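Side-chain contacts in putative exported protein (Bordetella pertussis Tohama I, PDB 2PFZ), which binds pyroglutamic acid as an extracytoplasmic solute receptor, probably delivering it to a tripartite ATP-independent periplasmic (TRAP) transporter: residues D281-L284 / K285-A289; K131-S134 / D135-G138. All coordinates share one frame; numbering follows the deposited sequence.

How the interactions relate
Both contacts are local, between residues three to five apart in one continuous run, and both lie near the surface with one buried side chain each. Interaction 1 belongs to the last turns of helix 266-287; interaction 2 is a 3-10 turn in the loop between strands 123-126 and 140-143. Their centres are 27 Å apart and their nearest atoms about 14 Å, yet helix 266-287 connects them, since its Leu272 packs against Val133 and Met136. Along the helix run i to i+4 bonds, a lysine-aspartate salt bridge and a CH-pi contact of Trp283 with Ala287; the loop has i to i+3 bonds, and its aspartate accepts backbone N-H groups.

Interaction 1: residues D281-L284 / K285-A289; sequences DDWL and KKAGA
The indole of Trp283 carries the methyl of Ala287 on one face, CB of Ala287 standing 4.2 Å from the centroid of the Trp283 six-membered ring. This is a CH-pi contact from almost straight above, only 8° off the ring normal. CG of Trp283 is turned anti to the backbone N (chi1 -176°), which swings the indole along the helix until its six-membered ring lies beneath the methyl of the residue one turn on. At the indole edge, NE1 gives its hydrogen to the carbonyl of Pro74, and Leu78 and Leu81 touch the ring, which is buried.

The setting is the C-terminal end of helix 266-287, where the i to i+4 pattern runs from Lys285 N to Asp281 O (3.0 Å) through to Gly288 N to Leu284 O (2.9 Å). Gly288 then leaves helical angles with positive phi, a conformation that favours glycine, and also occupies the N-cap position of helix 289-299.

The second flat group is the carboxylate of Asp281. Its OD2 receives NZ of Lys285 at 2.8 Å, in a salt bridge between residues one helical turn apart. The ammonium arrives on the syn side, 18° out of the carboxylate plane. Lys285 gets there with a chain extended beyond CG, its CE also passing 3.3 Å from OD2 of Asp281. The carboxylate of Asp282 lies farther off, OD1 being 5.2 Å from NZ of Lys285, near enough perhaps to add to the field around the ammonium without touching it. On the neighbouring Lys286, CG rests 3.3 Å from Asp282 O, and NZ forms a salt bridge with Glu77.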
ATOM      1  N   ASP A 281       1.791 -14.244 -14.808  1.00 19.95           N
ATOM      2  CA  ASP A 281       1.146 -14.824 -15.991  1.00 21.07           C
ATOM      3  C   ASP A 281      -0.354 -14.471 -16.038  1.00 20.98           C
ATOM      4  O   ASP A 281      -0.859 -13.931 -17.047  1.00 20.73           O
ATOM      5  CB  ASP A 281       1.359 -16.339 -16.079  1.00 21.90           C
ATOM      6  CG  ASP A 281       0.853 -16.908 -17.391  1.00 25.31           C
ATOM      7  OD1 ASP A 281       1.396 -16.532 -18.440  1.00 30.26           O
ATOM      8  OD2 ASP A 281      -0.104 -17.706 -17.369  1.00 31.67           O
ATOM      9  N   ASP A 282      -1.060 -14.730 -14.945  1.00 21.08           N
ATOM     10  CA  ASP A 282      -2.476 -14.426 -14.870  1.00 21.41           C
ATOM     11  C   ASP A 282      -2.691 -12.932 -15.153  1.00 21.32           C
ATOM     12  O   ASP A 282      -3.605 -12.552 -15.900  1.00 21.03           O
ATOM     13  CB  ASP A 282      -3.022 -14.739 -13.464  1.00 22.47           C
ATOM     14  CG  ASP A 282      -3.112 -16.216 -13.160  1.00 23.36           C
ATOM     15  OD1 ASP A 282      -3.045 -17.030 -14.091  1.00 24.09           O
ATOM     16  OD2 ASP A 282      -3.276 -16.557 -11.957  1.00 26.42           O
ATOM     17  N   TRP A 283      -1.834 -12.098 -14.568  1.00 20.93           N
ATOM     18  CA  TRP A 283      -1.961 -10.633 -14.676  1.00 21.18           C
ATOM     19  C   TRP A 283      -1.759 -10.179 -16.125  1.00 21.26           C
ATOM     20  O   TRP A 283      -2.560  -9.415 -16.663  1.00 21.07           O
ATOM     21  CB  TRP A 283      -0.977  -9.931 -13.719  1.00 20.68           C
ATOM     22  CG  TRP A 283      -1.124  -8.425 -13.724  1.00 20.93           C
ATOM     23  CD1 TRP A 283      -2.050  -7.688 -13.053  1.00 20.73           C
ATOM     24  CD2 TRP A 283      -0.330  -7.496 -14.464  1.00 19.93           C
ATOM     25  NE1 TRP A 283      -1.881  -6.347 -13.317  1.00 19.21           N
ATOM     26  CE2 TRP A 283      -0.824  -6.203 -14.177  1.00 20.18           C
ATOM     27  CE3 TRP A 283       0.757  -7.631 -15.343  1.00 20.14           C
ATOM     28  CZ2 TRP A 283      -0.264  -5.048 -14.731  1.00 18.63           C
ATOM     29  CZ3 TRP A 283       1.299  -6.488 -15.908  1.00 20.17           C
ATOM     30  CH2 TRP A 283       0.793  -5.209 -15.586  1.00 20.09           C
ATOM     31  N   LEU A 284      -0.711 -10.690 -16.771  1.00 21.97           N
ATOM     32  CA  LEU A 284      -0.463 -10.397 -18.185  1.00 23.29           C
ATOM     33  C   LEU A 284      -1.685 -10.753 -19.045  1.00 24.34           C
ATOM     34  O   LEU A 284      -2.109  -9.972 -19.908  1.00 24.08           O
ATOM     35  CB  LEU A 284       0.791 -11.137 -18.645  1.00 23.06           C
ATOM     36  CG  LEU A 284       2.163 -10.458 -18.844  1.00 23.64           C
ATOM     37  CD1 LEU A 284       2.233  -9.000 -18.473  1.00 23.76           C
ATOM     38  CD2 LEU A 284       3.338 -11.238 -18.227  1.00 22.56           C
ATOM     39  N   LYS A 285      -2.285 -11.902 -18.762  1.00 25.39           N
ATOM     40  CA  LYS A 285      -3.501 -12.333 -19.461  1.00 26.61           C
ATOM     41  C   LYS A 285      -4.695 -11.403 -19.240  1.00 26.98           C
ATOM     42  O   LYS A 285      -5.400 -11.076 -20.200  1.00 27.59           O
ATOM     43  CB  LYS A 285      -3.847 -13.785 -19.099  1.00 26.78           C
ATOM     44  CG  LYS A 285      -2.951 -14.794 -19.806  1.00 29.16           C
ATOM     45  CD  LYS A 285      -3.223 -16.210 -19.325  1.00 34.00           C
ATOM     46  CE  LYS A 285      -2.162 -17.169 -19.852  1.00 31.59           C
ATOM     47  NZ  LYS A 285      -2.211 -18.434 -19.076  1.00 41.26           N
ATOM     48  N   LYS A 286      -4.909 -10.954 -18.000  1.00 26.72           N
ATOM     49  CA  LYS A 286      -5.967  -9.987 -17.729  1.00 26.54           C
ATOM     50  C   LYS A 286      -5.665  -8.642 -18.372  1.00 25.85           C
ATOM     51  O   LYS A 286      -6.571  -7.951 -18.830  1.00 26.08           O
ATOM     52  CB  LYS A 286      -6.140  -9.715 -16.232  1.00 26.84           C
ATOM     53  CG  LYS A 286      -6.417 -10.904 -15.347  1.00 29.12           C
ATOM     54  CD  LYS A 286      -6.638 -10.401 -13.932  1.00 30.92           C
ATOM     55  CE  LYS A 286      -5.739 -11.131 -12.947  1.00 32.64           C
ATOM     56  NZ  LYS A 286      -5.993 -10.646 -11.557  1.00 32.07           N
ATOM     57  N   ALA A 287      -4.396  -8.251 -18.356  1.00 24.49           N
ATOM     58  CA  ALA A 287      -4.029  -6.879 -18.659  1.00 24.29           C
ATOM     59  C   ALA A 287      -3.809  -6.620 -20.142  1.00 23.97           C
ATOM     60  O   ALA A 287      -3.940  -5.478 -20.588  1.00 24.13           O
ATOM     61  CB  ALA A 287      -2.801  -6.457 -17.855  1.00 23.24           C
ATOM     62  N   GLY A 288      -3.483  -7.669 -20.892  1.00 23.82           N
ATOM     63  CA  GLY A 288      -3.315  -7.554 -22.348  1.00 24.02           C
ATOM     64  C   GLY A 288      -2.130  -6.682 -22.694  1.00 24.06           C
ATOM     65  O   GLY A 288      -1.127  -6.663 -21.966  1.00 24.33           O
ATOM     66  N   ALA A 289      -2.237  -5.951 -23.801  1.00 23.58           N
ATOM     67  CA  ALA A 289      -1.113  -5.155 -24.270  1.00 22.74           C
ATOM     68  C   ALA A 289      -0.562  -4.142 -23.256  1.00 21.95           C
ATOM     69  O   ALA A 289       0.647  -3.936 -23.186  1.00 21.22           O
ATOM     70  CB  ALA A 289      -1.421  -4.517 -25.632  1.00 23.66           C
TER

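Interaction 2: residues K131-S134 / D135-G138; sequences KQVS and DMKG
One carboxylate oxygen of Asp135 accepts two successive backbone N-H groups from the residues before the turn. The straighter bond comes from Lys131 N, 2.8 Å from OD2 of Asp135, and it uses the anti lone pair. Its angle at the hydrogen is 170°. Gln132 N reaches the same OD2 of Asp135 at 3.3 Å, but from above the carboxylate plane, 46° out of it. The torsion of Asp135 explains the reach: with CG set beside its own backbone N (chi1 -67°), the carboxylate folds back over the chain that leads into it. Two bonds to one oxygen should hold the group at a fixed angle and may favour its ionised form.

Behind the carboxylate the backbone winds through a short 3-10 segment, with the three-residue spacing of that helix. Asp135 N bonds to Gln132 O, Met136 N to Val133 O at 2.8 Å, and Lys137 N to Ser134 O at 3.2 Å. The side chain of Gln132 crosses that of Asp135 at about a right angle, its CG lying 3.6 Å from OD2 of Asp135, while the amide and carboxylate planes are nearly perpendicular. NZ of Lys131 instead forms a salt bridge with Asp129.

On the apolar side, Met136 curls at its thioether and brings CE to 3.9 Å from CG2 of Val133. The pair packs on Val155 at the end of helix 146-155 and on Leu272 of helix 266-287, with Met136 the buried one of the two, while Gly138 bonds through its backbone to Gly156 as the chain heads into strand 140-143.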
ATOM      1  N   LYS A 131       9.337 -22.724   6.479  1.00 27.28           N
ATOM      2  CA  LYS A 131      10.599 -22.887   5.780  1.00 28.24           C
ATOM      3  C   LYS A 131      10.346 -23.140   4.298  1.00 27.10           C
ATOM      4  O   LYS A 131      11.264 -23.081   3.483  1.00 27.37           O
ATOM      5  CB  LYS A 131      11.419 -24.000   6.444  1.00 27.95           C
ATOM      6  CG  LYS A 131      12.117 -23.515   7.726  1.00 30.21           C
ATOM      7  CD  LYS A 131      12.523 -24.652   8.685  1.00 31.36           C
ATOM      8  CE  LYS A 131      11.403 -25.012   9.684  1.00 36.90           C
ATOM      9  NZ  LYS A 131      10.882 -23.835  10.482  1.00 37.92           N
ATOM     10  N   GLN A 132       9.083 -23.394   3.963  1.00 26.48           N
ATOM     11  CA  GLN A 132       8.642 -23.605   2.579  1.00 26.61           C
ATOM     12  C   GLN A 132       7.161 -23.247   2.442  1.00 26.20           C
ATOM     13  O   GLN A 132       6.439 -23.180   3.432  1.00 25.29           O
ATOM     14  CB  GLN A 132       8.869 -25.065   2.163  1.00 27.16           C
ATOM     15  CG  GLN A 132       8.150 -26.032   3.066  1.00 29.36           C
ATOM     16  CD  GLN A 132       8.567 -27.473   2.874  1.00 33.06           C
ATOM     17  OE1 GLN A 132       8.649 -27.973   1.755  1.00 34.60           O
ATOM     18  NE2 GLN A 132       8.812 -28.157   3.981  1.00 35.60           N
ATOM     19  N   VAL A 133       6.707 -23.033   1.214  1.00 26.20           N
ATOM     20  CA  VAL A 133       5.319 -22.617   0.993  1.00 26.71           C
ATOM     21  C   VAL A 133       4.304 -23.556   1.638  1.00 27.06           C
ATOM     22  O   VAL A 133       3.331 -23.090   2.236  1.00 26.86           O
ATOM     23  CB  VAL A 133       5.009 -22.353  -0.501  1.00 27.02           C
ATOM     24  CG1 VAL A 133       3.515 -22.419  -0.780  1.00 28.26           C
ATOM     25  CG2 VAL A 133       5.543 -20.989  -0.886  1.00 27.46           C
ATOM     26  N   SER A 134       4.558 -24.864   1.567  1.00 27.20           N
ATOM     27  CA  SER A 134       3.632 -25.853   2.131  1.00 28.02           C
ATOM     28  C   SER A 134       3.366 -25.642   3.622  1.00 28.17           C
ATOM     29  O   SER A 134       2.286 -25.974   4.107  1.00 28.06           O
ATOM     30  CB  SER A 134       4.098 -27.295   1.853  1.00 28.11           C
ATOM     31  OG  SER A 134       5.287 -27.594   2.556  1.00 29.01           O
ATOM     32  N   ASP A 135       4.340 -25.080   4.341  1.00 27.93           N
ATOM     33  CA  ASP A 135       4.151 -24.780   5.765  1.00 28.53           C
ATOM     34  C   ASP A 135       3.047 -23.739   6.001  1.00 29.10           C
ATOM     35  O   ASP A 135       2.723 -23.430   7.143  1.00 28.94           O
ATOM     36  CB  ASP A 135       5.449 -24.275   6.407  1.00 28.34           C
ATOM     37  CG  ASP A 135       6.531 -25.345   6.484  1.00 28.64           C
ATOM     38  OD1 ASP A 135       6.205 -26.540   6.591  1.00 27.76           O
ATOM     39  OD2 ASP A 135       7.713 -24.979   6.456  1.00 26.88           O
ATOM     40  N   MET A 136       2.493 -23.186   4.920  1.00 29.51           N
ATOM     41  CA  MET A 136       1.460 -22.158   5.047  1.00 30.58           C
ATOM     42  C   MET A 136       0.023 -22.652   4.832  1.00 30.72           C
ATOM     43  O   MET A 136      -0.948 -21.914   5.073  1.00 30.77           O
ATOM     44  CB  MET A 136       1.781 -20.996   4.117  1.00 30.46           C
ATOM     45  CG  MET A 136       2.964 -20.189   4.612  1.00 30.59           C
ATOM     46  SD  MET A 136       3.187 -18.664   3.669  1.00 32.77           S
ATOM     47  CE  MET A 136       3.823 -19.354   2.210  1.00 20.98           C
ATOM     48  N   LYS A 137      -0.105 -23.904   4.401  1.00 30.62           N
ATOM     49  CA  LYS A 137      -1.406 -24.513   4.171  1.00 31.58           C
ATOM     50  C   LYS A 137      -2.236 -24.485   5.452  1.00 30.47           C
ATOM     51  O   LYS A 137      -1.768 -24.892   6.530  1.00 30.74           O
ATOM     52  CB  LYS A 137      -1.255 -25.942   3.615  1.00 31.97           C
ATOM     53  CG  LYS A 137      -2.482 -26.425   2.827  1.00 33.07           C
ATOM     54  CD  LYS A 137      -2.286 -27.823   2.255  1.00 33.55           C
ATOM     55  CE  LYS A 137      -2.929 -28.865   3.153  1.00 36.83           C
ATOM     56  NZ  LYS A 137      -4.426 -28.730   3.216  1.00 38.76           N
ATOM     57  N   GLY A 138      -3.454 -23.970   5.348  1.00 29.37           N
ATOM     58  CA  GLY A 138      -4.367 -23.951   6.488  1.00 28.58           C
ATOM     59  C   GLY A 138      -4.212 -22.787   7.452  1.00 27.91           C
ATOM     60  O   GLY A 138      -4.911 -22.720   8.464  1.00 27.82           O
TER